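Local structure of B-agarase (Agarivorans gilvus, 5Z6P) at residues 110-115 with 122-127; 271-276 with 297-302; 458-463 with 477-482. The protein is a beta-agarase of glycoside hydrolase family 50 that probably cleaves beta-galactosidic linkages in agarose. All coordinates share one frame; numbering follows the deposited sequence.

Contact 1: residues 110-115 with 122-127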
loop_
_atom_site.group_PDB
_atom_site.type_symbol
_atom_site.label_atom_id
_atom_site.label_comp_id
_atom_site.label_asym_id
_atom_site.label_seq_id
_atom_site.Cartn_x
_atom_site.Cartn_y
_atom_site.Cartn_z
ATOM N N GLN A 110 -11.433 -4.636 -11.586
ATOM C CA GLN A 110 -10.465 -3.567 -11.598
ATOM C C GLN A 110 -9.523 -3.780 -12.777
ATOM O O GLN A 110 -8.787 -4.765 -12.839
ATOM C CB GLN A 110 -9.691 -3.498 -10.285
ATOM C CG GLN A 110 -8.599 -2.422 -10.269
ATOM C CD GLN A 110 -7.847 -2.385 -8.957
ATOM O OE1 GLN A 110 -8.075 -3.207 -8.082
ATOM N NE2 GLN A 110 -6.944 -1.427 -8.818
ATOM N N MET A 111 -9.565 -2.849 -13.712
ATOM C CA MET A 111 -8.754 -2.918 -14.903
ATOM C C MET A 111 -7.746 -1.770 -14.984
ATOM O O MET A 111 -8.109 -0.614 -14.854
ATOM C CB MET A 111 -9.650 -2.908 -16.134
ATOM C CG MET A 111 -8.902 -2.854 -17.411
ATOM S SD MET A 111 -10.008 -2.741 -18.819
ATOM C CE MET A 111 -9.073 -1.679 -19.820
ATOM N N PHE A 112 -6.477 -2.107 -15.201
ATOM C CA PHE A 112 -5.449 -1.113 -15.440
ATOM C C PHE A 112 -5.296 -0.839 -16.932
ATOM O O PHE A 112 -5.296 -1.757 -17.747
ATOM C CB PHE A 112 -4.111 -1.565 -14.848
ATOM C CG PHE A 112 -4.039 -1.425 -13.362
ATOM C CD1 PHE A 112 -4.693 -2.316 -12.540
ATOM C CD2 PHE A 112 -3.311 -0.402 -12.783
ATOM C CE1 PHE A 112 -4.632 -2.188 -11.169
ATOM C CE2 PHE A 112 -3.251 -0.274 -11.428
ATOM C CZ PHE A 112 -3.920 -1.172 -10.618
ATOM N N ILE A 113 -5.180 0.430 -17.276
ATOM C CA ILE A 113 -4.877 0.842 -18.638
ATOM C C ILE A 113 -3.491 1.432 -18.616
ATOM O O ILE A 113 -3.275 2.517 -18.066
ATOM C CB ILE A 113 -5.874 1.889 -19.199
ATOM C CG1 ILE A 113 -7.316 1.373 -19.154
ATOM C CG2 ILE A 113 -5.490 2.288 -20.610
ATOM C CD1 ILE A 113 -8.167 1.986 -18.043
ATOM N N ASN A 114 -2.548 0.704 -19.199
ATOM C CA ASN A 114 -1.169 1.138 -19.248
ATOM C C ASN A 114 -0.844 1.561 -20.663
ATOM O O ASN A 114 -0.953 0.779 -21.597
ATOM C CB ASN A 114 -0.234 0.026 -18.770
ATOM C CG ASN A 114 -0.610 -0.494 -17.401
ATOM O OD1 ASN A 114 -1.033 0.259 -16.535
ATOM N ND2 ASN A 114 -0.467 -1.788 -17.202
ATOM N N ILE A 115 -0.461 2.817 -20.818
ATOM C CA ILE A 115 -0.146 3.361 -22.126
ATOM C C ILE A 115 1.347 3.676 -22.221
ATOM O O ILE A 115 1.889 4.414 -21.398
ATOM C CB ILE A 115 -0.990 4.597 -22.390
ATOM C CG1 ILE A 115 -2.460 4.245 -22.136
ATOM C CG2 ILE A 115 -0.764 5.100 -23.787
ATOM C CD1 ILE A 115 -3.402 5.385 -22.208
ATOM N N MET A 122 5.672 5.013 -19.167
ATOM C CA MET A 122 4.351 4.425 -19.092
ATOM C C MET A 122 3.382 5.294 -18.335
ATOM O O MET A 122 3.624 5.672 -17.203
ATOM C CB MET A 122 4.432 3.057 -18.425
ATOM C CG MET A 122 3.099 2.471 -18.027
ATOM S SD MET A 122 3.320 1.073 -16.931
ATOM C CE MET A 122 3.769 1.862 -15.384
ATOM N N HIS A 123 2.270 5.612 -18.972
ATOM C CA HIS A 123 1.181 6.256 -18.281
ATOM C C HIS A 123 0.200 5.184 -17.800
ATOM O O HIS A 123 -0.471 4.547 -18.604
ATOM C CB HIS A 123 0.505 7.255 -19.205
ATOM C CG HIS A 123 -0.683 7.928 -18.603
ATOM N ND1 HIS A 123 -0.590 9.100 -17.893
ATOM C CD2 HIS A 123 -1.992 7.587 -18.602
ATOM C CE1 HIS A 123 -1.793 9.461 -17.486
ATOM N NE2 HIS A 123 -2.661 8.558 -17.900
ATOM N N SER A 124 0.110 4.977 -16.492
ATOM C CA SER A 124 -0.763 3.923 -15.978
ATOM C C SER A 124 -1.911 4.439 -15.106
ATOM O O SER A 124 -1.684 5.067 -14.073
ATOM C CB SER A 124 0.061 2.909 -15.185
ATOM O OG SER A 124 -0.741 1.823 -14.796
ATOM N N ARG A 125 -3.140 4.160 -15.539
ATOM C CA ARG A 125 -4.342 4.447 -14.765
ATOM C C ARG A 125 -5.157 3.172 -14.519
ATOM O O ARG A 125 -4.895 2.144 -15.137
ATOM C CB ARG A 125 -5.215 5.464 -15.484
ATOM C CG ARG A 125 -4.521 6.762 -15.827
ATOM C CD ARG A 125 -5.523 7.886 -15.821
ATOM N NE ARG A 125 -4.952 9.154 -16.265
ATOM C CZ ARG A 125 -5.334 10.343 -15.801
ATOM N NH1 ARG A 125 -6.280 10.414 -14.879
ATOM N NH2 ARG A 125 -4.769 11.447 -16.261
ATOM N N CYS A 126 -6.145 3.229 -13.630
ATOM C CA CYS A 126 -7.084 2.110 -13.550
ATOM C C CYS A 126 -8.534 2.558 -13.418
ATOM O O CYS A 126 -8.836 3.728 -13.113
ATOM C CB CYS A 126 -6.720 1.151 -12.401
ATOM S SG CYS A 126 -7.038 1.698 -10.738
ATOM N N ILE A 127 -9.419 1.613 -13.689
ATOM C CA ILE A 127 -10.845 1.815 -13.571
ATOM C C ILE A 127 -11.496 0.653 -12.831
ATOM O O ILE A 127 -10.987 -0.469 -12.859
ATOM C CB ILE A 127 -11.487 1.956 -14.950
ATOM C CG1 ILE A 127 -11.188 0.723 -15.803
ATOM C CG2 ILE A 127 -10.974 3.204 -15.656
ATOM C CD1 ILE A 127 -11.918 0.737 -17.122
#

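Contact 2: residues 271-276 with 297-302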
loop_
_atom_site.group_PDB
_atom_site.type_symbol
_atom_site.label_atom_id
_atom_site.label_comp_id
_atom_site.label_asym_id
_atom_site.label_seq_id
_atom_site.Cartn_x
_atom_site.Cartn_y
_atom_site.Cartn_z
ATOM N N ASP A 271 -11.071 -22.840 22.418
ATOM C CA ASP A 271 -11.338 -24.263 22.279
ATOM C C ASP A 271 -10.423 -24.938 21.263
ATOM O O ASP A 271 -10.771 -25.975 20.709
ATOM C CB ASP A 271 -12.800 -24.495 21.880
ATOM C CG ASP A 271 -13.789 -24.003 22.930
ATOM O OD1 ASP A 271 -13.484 -24.088 24.137
ATOM O OD2 ASP A 271 -14.883 -23.542 22.541
ATOM N N GLY A 272 -9.260 -24.347 21.014
ATOM C CA GLY A 272 -8.326 -24.896 20.050
ATOM C C GLY A 272 -7.309 -25.814 20.704
ATOM O O GLY A 272 -7.209 -25.862 21.935
ATOM N N PRO A 273 -6.534 -26.537 19.885
ATOM C CA PRO A 273 -5.573 -27.488 20.442
ATOM C C PRO A 273 -4.527 -26.784 21.293
ATOM O O PRO A 273 -3.631 -26.128 20.769
ATOM C CB PRO A 273 -4.949 -28.137 19.198
ATOM C CG PRO A 273 -5.252 -27.209 18.072
ATOM C CD PRO A 273 -6.559 -26.562 18.415
ATOM N N ARG A 274 -4.677 -26.906 22.602
ATOM C CA ARG A 274 -3.803 -26.261 23.567
ATOM C C ARG A 274 -2.334 -26.604 23.343
ATOM O O ARG A 274 -1.973 -27.761 23.141
ATOM C CB ARG A 274 -4.207 -26.657 24.982
ATOM C CG ARG A 274 -3.643 -25.749 26.047
ATOM C CD ARG A 274 -4.281 -24.385 25.959
ATOM N NE ARG A 274 -3.773 -23.491 26.984
ATOM C CZ ARG A 274 -4.233 -23.458 28.225
ATOM N NH1 ARG A 274 -5.208 -24.284 28.588
ATOM N NH2 ARG A 274 -3.718 -22.608 29.098
ATOM N N GLN A 275 -1.497 -25.576 23.373
ATOM C CA GLN A 275 -0.059 -25.743 23.246
ATOM C C GLN A 275 0.617 -25.337 24.544
ATOM O O GLN A 275 -0.023 -24.776 25.427
ATOM C CB GLN A 275 0.467 -24.911 22.083
ATOM C CG GLN A 275 -0.332 -25.080 20.816
ATOM C CD GLN A 275 0.032 -26.336 20.086
ATOM O OE1 GLN A 275 1.210 -26.668 19.954
ATOM N NE2 GLN A 275 -0.973 -27.046 19.594
ATOM N N GLN A 276 1.910 -25.617 24.661
ATOM C CA GLN A 276 2.661 -25.161 25.820
ATOM C C GLN A 276 2.690 -23.638 25.879
ATOM O O GLN A 276 2.747 -22.975 24.845
ATOM C CB GLN A 276 4.077 -25.713 25.793
ATOM C CG GLN A 276 4.162 -27.225 25.891
ATOM C CD GLN A 276 5.495 -27.678 26.411
ATOM O OE1 GLN A 276 6.009 -27.134 27.381
ATOM N NE2 GLN A 276 6.079 -28.657 25.757
ATOM N N GLY A 297 -0.650 -20.341 25.767
ATOM C CA GLY A 297 -0.605 -21.561 24.990
ATOM C C GLY A 297 -1.760 -21.803 24.027
ATOM O O GLY A 297 -1.773 -22.798 23.331
ATOM N N TYR A 298 -2.718 -20.890 23.962
ATOM C CA TYR A 298 -3.815 -21.025 23.001
ATOM C C TYR A 298 -3.384 -20.687 21.589
ATOM O O TYR A 298 -2.670 -19.724 21.374
ATOM C CB TYR A 298 -4.985 -20.139 23.404
ATOM C CG TYR A 298 -5.551 -20.501 24.745
ATOM C CD1 TYR A 298 -6.572 -21.444 24.859
ATOM C CD2 TYR A 298 -5.077 -19.902 25.903
ATOM C CE1 TYR A 298 -7.089 -21.781 26.081
ATOM C CE2 TYR A 298 -5.601 -20.225 27.132
ATOM C CZ TYR A 298 -6.604 -21.170 27.217
ATOM O OH TYR A 298 -7.113 -21.487 28.448
ATOM N N PRO A 299 -3.821 -21.473 20.609
ATOM C CA PRO A 299 -3.414 -21.117 19.249
ATOM C C PRO A 299 -3.909 -19.717 18.861
ATOM O O PRO A 299 -4.957 -19.272 19.320
ATOM C CB PRO A 299 -4.059 -22.198 18.388
ATOM C CG PRO A 299 -4.374 -23.303 19.312
ATOM C CD PRO A 299 -4.630 -22.698 20.646
ATOM N N TYR A 300 -3.129 -19.015 18.046
ATOM C CA TYR A 300 -3.424 -17.624 17.755
ATOM C C TYR A 300 -3.259 -17.308 16.271
ATOM O O TYR A 300 -2.346 -17.777 15.604
ATOM C CB TYR A 300 -2.541 -16.720 18.629
ATOM C CG TYR A 300 -2.761 -15.219 18.488
ATOM C CD1 TYR A 300 -3.713 -14.560 19.256
ATOM C CD2 TYR A 300 -1.987 -14.461 17.609
ATOM C CE1 TYR A 300 -3.909 -13.190 19.141
ATOM C CE2 TYR A 300 -2.172 -13.083 17.492
ATOM C CZ TYR A 300 -3.137 -12.454 18.266
ATOM O OH TYR A 300 -3.322 -11.107 18.168
ATOM N N PHE A 301 -4.193 -16.523 15.765
ATOM C CA PHE A 301 -4.151 -16.021 14.417
ATOM C C PHE A 301 -4.437 -14.510 14.518
ATOM O O PHE A 301 -5.384 -14.092 15.183
ATOM C CB PHE A 301 -5.158 -16.755 13.538
ATOM C CG PHE A 301 -5.042 -16.439 12.066
ATOM C CD1 PHE A 301 -4.187 -17.170 11.246
ATOM C CD2 PHE A 301 -5.813 -15.428 11.493
ATOM C CE1 PHE A 301 -4.087 -16.895 9.894
ATOM C CE2 PHE A 301 -5.722 -15.138 10.144
ATOM C CZ PHE A 301 -4.866 -15.872 9.336
ATOM N N ALA A 302 -3.597 -13.694 13.893
ATOM C CA ALA A 302 -3.642 -12.237 14.118
ATOM C C ALA A 302 -4.476 -11.486 13.089
ATOM O O ALA A 302 -4.106 -11.415 11.930
ATOM C CB ALA A 302 -2.223 -11.659 14.144
#

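Contact 3: residues 458-463 with 477-482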
loop_
_atom_site.group_PDB
_atom_site.type_symbol
_atom_site.label_atom_id
_atom_site.label_comp_id
_atom_site.label_asym_id
_atom_site.label_seq_id
_atom_site.Cartn_x
_atom_site.Cartn_y
_atom_site.Cartn_z
ATOM N N GLU A 458 22.378 8.969 11.643
ATOM C CA GLU A 458 23.551 9.090 10.810
ATOM C C GLU A 458 24.255 7.751 10.662
ATOM O O GLU A 458 24.719 7.188 11.648
ATOM C CB GLU A 458 24.520 10.113 11.419
ATOM C CG GLU A 458 25.143 11.057 10.441
ATOM C CD GLU A 458 24.216 12.201 10.126
ATOM O OE1 GLU A 458 23.210 12.347 10.849
ATOM O OE2 GLU A 458 24.483 12.947 9.158
ATOM N N PHE A 459 24.353 7.262 9.434
ATOM C CA PHE A 459 25.195 6.112 9.132
ATOM C C PHE A 459 25.416 6.002 7.633
ATOM O O PHE A 459 24.666 6.587 6.847
ATOM C CB PHE A 459 24.596 4.807 9.694
ATOM C CG PHE A 459 23.100 4.703 9.574
ATOM C CD1 PHE A 459 22.495 4.595 8.351
ATOM C CD2 PHE A 459 22.311 4.683 10.705
ATOM C CE1 PHE A 459 21.129 4.493 8.250
ATOM C CE2 PHE A 459 20.951 4.585 10.606
ATOM C CZ PHE A 459 20.360 4.486 9.380
ATOM N N ASP A 460 26.438 5.239 7.243
ATOM C CA ASP A 460 26.670 4.951 5.833
ATOM C C ASP A 460 25.425 4.315 5.217
ATOM O O ASP A 460 24.623 3.693 5.907
ATOM C CB ASP A 460 27.888 4.033 5.646
ATOM C CG ASP A 460 29.195 4.666 6.165
ATOM O OD1 ASP A 460 29.256 5.904 6.256
ATOM O OD2 ASP A 460 30.152 3.935 6.492
ATOM N N GLN A 461 25.270 4.492 3.913
ATOM C CA GLN A 461 24.107 3.993 3.203
ATOM C C GLN A 461 24.507 3.319 1.908
ATOM O O GLN A 461 25.587 3.570 1.376
ATOM C CB GLN A 461 23.131 5.131 2.893
ATOM C CG GLN A 461 22.388 5.643 4.096
ATOM C CD GLN A 461 21.523 6.823 3.747
ATOM O OE1 GLN A 461 21.965 7.734 3.058
ATOM N NE2 GLN A 461 20.286 6.807 4.204
ATOM N N VAL A 462 23.613 2.478 1.401
ATOM C CA VAL A 462 23.759 1.947 0.063
ATOM C C VAL A 462 22.504 2.276 -0.715
ATOM O O VAL A 462 21.460 2.538 -0.124
ATOM C CB VAL A 462 23.994 0.428 0.055
ATOM C CG1 VAL A 462 25.308 0.085 0.718
ATOM C CG2 VAL A 462 22.891 -0.227 0.779
ATOM N N SER A 463 22.610 2.244 -2.037
ATOM C CA SER A 463 21.503 2.611 -2.914
ATOM C C SER A 463 21.474 1.799 -4.198
ATOM O O SER A 463 22.300 0.905 -4.402
ATOM C CB SER A 463 21.593 4.097 -3.260
ATOM O OG SER A 463 20.556 4.488 -4.131
ATOM N N ASP A 477 28.405 -0.585 8.925
ATOM C CA ASP A 477 28.835 0.605 9.649
ATOM C C ASP A 477 28.438 0.436 11.110
ATOM O O ASP A 477 27.259 0.281 11.426
ATOM C CB ASP A 477 28.212 1.868 9.043
ATOM C CG ASP A 477 28.553 3.159 9.814
ATOM O OD1 ASP A 477 29.129 3.142 10.927
ATOM O OD2 ASP A 477 28.215 4.222 9.271
ATOM N N PRO A 478 29.428 0.482 12.006
ATOM C CA PRO A 478 29.177 0.414 13.449
ATOM C C PRO A 478 28.035 1.342 13.907
ATOM O O PRO A 478 27.305 0.986 14.826
ATOM C CB PRO A 478 30.511 0.842 14.044
ATOM C CG PRO A 478 31.515 0.385 13.016
ATOM C CD PRO A 478 30.863 0.614 11.697
ATOM N N ARG A 479 27.887 2.496 13.260
ATOM C CA ARG A 479 26.844 3.438 13.622
ATOM C C ARG A 479 25.435 2.844 13.424
ATOM O O ARG A 479 24.549 3.138 14.190
ATOM C CB ARG A 479 26.985 4.743 12.832
ATOM C CG ARG A 479 28.123 5.641 13.331
ATOM C CD ARG A 479 28.167 6.921 12.512
ATOM N NE ARG A 479 28.556 6.634 11.140
ATOM C CZ ARG A 479 28.632 7.546 10.178
ATOM N NH1 ARG A 479 28.999 7.191 8.960
ATOM N NH2 ARG A 479 28.340 8.814 10.435
ATOM N N PHE A 480 25.245 2.006 12.414
ATOM C CA PHE A 480 23.926 1.413 12.190
ATOM C C PHE A 480 23.465 0.637 13.426
ATOM O O PHE A 480 22.334 0.796 13.880
ATOM C CB PHE A 480 23.901 0.485 10.973
ATOM C CG PHE A 480 22.616 -0.288 10.846
ATOM C CD1 PHE A 480 21.429 0.375 10.551
ATOM C CD2 PHE A 480 22.575 -1.666 11.073
ATOM C CE1 PHE A 480 20.249 -0.311 10.459
ATOM C CE2 PHE A 480 21.390 -2.356 11.000
ATOM C CZ PHE A 480 20.225 -1.685 10.674
ATOM N N ARG A 481 24.369 -0.173 13.972
ATOM C CA ARG A 481 24.082 -0.980 15.151
ATOM C C ARG A 481 23.669 -0.091 16.328
ATOM O O ARG A 481 22.702 -0.383 17.019
ATOM C CB ARG A 481 25.290 -1.857 15.544
ATOM C CG ARG A 481 24.956 -2.816 16.673
ATOM C CD ARG A 481 26.147 -3.674 17.128
ATOM N NE ARG A 481 26.459 -4.760 16.214
ATOM C CZ ARG A 481 25.820 -5.926 16.177
ATOM N NH1 ARG A 481 24.812 -6.169 17.006
ATOM N NH2 ARG A 481 26.204 -6.862 15.322
ATOM N N GLN A 482 24.388 1.013 16.527
ATOM C CA GLN A 482 24.033 1.954 17.582
ATOM C C GLN A 482 22.642 2.555 17.374
ATOM O O GLN A 482 21.924 2.770 18.336
ATOM C CB GLN A 482 25.062 3.085 17.690
ATOM C CG GLN A 482 26.418 2.621 18.127
ATOM C CD GLN A 482 26.332 1.776 19.365
ATOM O OE1 GLN A 482 25.918 2.249 20.408
ATOM N NE2 GLN A 482 26.681 0.503 19.244
#

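Contact 1: residues 110-115 with 122-127
An antiparallel beta hairpin pairs Met111, Ile113 and Ile115 with Ile127, Arg125 and His123 as its hydrogen-bonded rungs, each closed by two backbone bonds. Between them lie the non-hydrogen-bonded pairs Phe112–Cys126 and Asn114–Ser124, whose side chains share the face opposite that of Met111, Ile113 and Ile115. Cys126 CB sits almost squarely above the Phe112 ring, 3.7 Å from its centroid, in a CH-pi contact. With chi1 at 73°, SG is held between the backbone N and the carbonyl carbon; there it also rides over the ring face, 4.5 Å from the same centroid. A small, polarisable cysteine suits this place over a flat aromatic. Gln110 NE2 gives SG a long, weak bond of 3.7 Å, its amide being committed mainly to Thr685 N and Leu683 O. Further along, Asn114 OD1 and Ser124 OG are modelled at a doubtfully short separation, while Asn114 ND2 turns to Glu189. The hairpin belongs to the agarase CBM-like domain, flanked by strand 185-193 on one side and strand 168-174 on the other, an all-beta setting consistent with carbohydrate-binding modules. On the face of Met111, Ile113 and Ile127, apolar side chains pack together: Ile113 CD1 meets Ile127 CG2 at 3.9 Å, and Met111 CB meets Ile127 CG1 at 4.0 Å. Strand 135-140 covers this layer. His123 and Arg125 point the same way, and Arg125 NE donates to His123 NE2 over 2.9 Å; His123 NE2 lies close to the guanidinium plane, while Arg125 NE is tilted 15° out of the imidazole plane. The imidazole uses its other nitrogen, ND1, to bond Ala177 O, whereas Arg125 NH1 and NH2 donate to the carbonyls of Ala171 and Cys151, so the buried guanidinium N-H groups find acceptors.

Contact 2: residues 271-276 with 297-302
Arg274 lies flat across Tyr298 where the loop before strand 282-286 meets the start of strand 299-305. That strand runs parallel beside 709-714 in a sheet consistent with the (beta/alpha)8 barrel expected of this family. From the backbone, Arg274 CB first heads away from 297-302. The chain then turns about the CB–CG bond (chi2 69°), and this turn carries the rest of the side chain over the phenol. CD makes a CH-pi contact, 4.0 Å from the centroid of the Tyr298 ring. NE follows, 3.6 Å above the plane of that ring and over its centre. Beyond it CZ rests against Tyr298 CZ at 3.4 Å, the guanidinium and ring planes differing by just 10°, so the stack is also a cation-pi pair. At the tip NH1 overlies the phenol oxygen without bonding it, whereas NH2 donates to Glu296 O, which fixes the rotation of the group. Arginine suits this partly solvated edge: its flat face serves the ring while its rim carries the N-H that Glu296 O accepts.

The backbones are also tied together. Gln275 N donates to Gly297 O over 2.8 Å, and Gly297 CA approaches Gln275 O at 3.3 Å. Glycine suits position 297 on two counts: its phi is positive, at 93°, and the space a CB would take lies against Gln275 O. Gln275 doubles back so that its NE2 donates to Pro273 O over 3.0 Å, meeting that oxygen from above the carbonyl plane. The same oxygen is approached by a second residue: the compact Pro299 ring, directed at the loop, puts its CG 3.3 Å from Pro273 O.

Contact 3: residues 458-463 with 477-482
A helix N-cap underlies this contact: Asp477, just before helix 478-495, serves both its own helix and the backbone of Asp460. Its OD1 accepts from Arg479 N at 2.7 Å, from above the carboxylate plane. The other oxygen faces 458-463. Asp460 N points at Asp477 OD2 along a nearly straight 2.9 Å bond (177°), which OD2 accepts on its anti lone pair, while Arg479 NE takes the syn lone pair of OD2 at 3.1 Å. A short, two-oxygen acid is well matched to these tasks. Arg479 then completes a salt-bridge network, its NH1 reaching Asp460 OD1 at 3.0 Å with the carboxylate standing almost perpendicular to the guanidinium. Asp460 OD2 and Asp477 OD2 approach to 3.4 Å, a like-charge contact that the shared arginine and the helix N-terminus would be expected to ease. A turn about CG–CD of Arg479 (chi3 -67°) lays the guanidinium over the backbone of Phe459, whose CA faces its centre.

Asp460 immediately precedes strand 461-462, which pairs with 472-473, so the capping residue ties the helix start to the entry of that strand. Alongside, Phe480 turns a ring edge to the face of Phe459 in a T-shaped pair, centroids 5.7 Å apart and planes at 82°. Pro473 touches both phenylalanine side chains, and Val601 of helix 581-609 packs on Phe480.

Overall arrangement
The three contacts follow one another along the chain and do not touch. Contact 1 belongs to the CBM-like domain, although Gln110 at one end of its hairpin bonds Leu683 and Thr685 from much later in the sequence, joining that domain to the rest of the enzyme. Contacts 1 and 2 lie on opposite sides of the chain's centre, their own centres about 44 Å apart. Contact 3 is about 39 Å from contact 1 and 40 Å from contact 2, centre to centre. Regular strand pairing holds contact 1; in the other two an arginine side chain contributes, beside a backbone bond in contact 2 and a capping aspartate in contact 3.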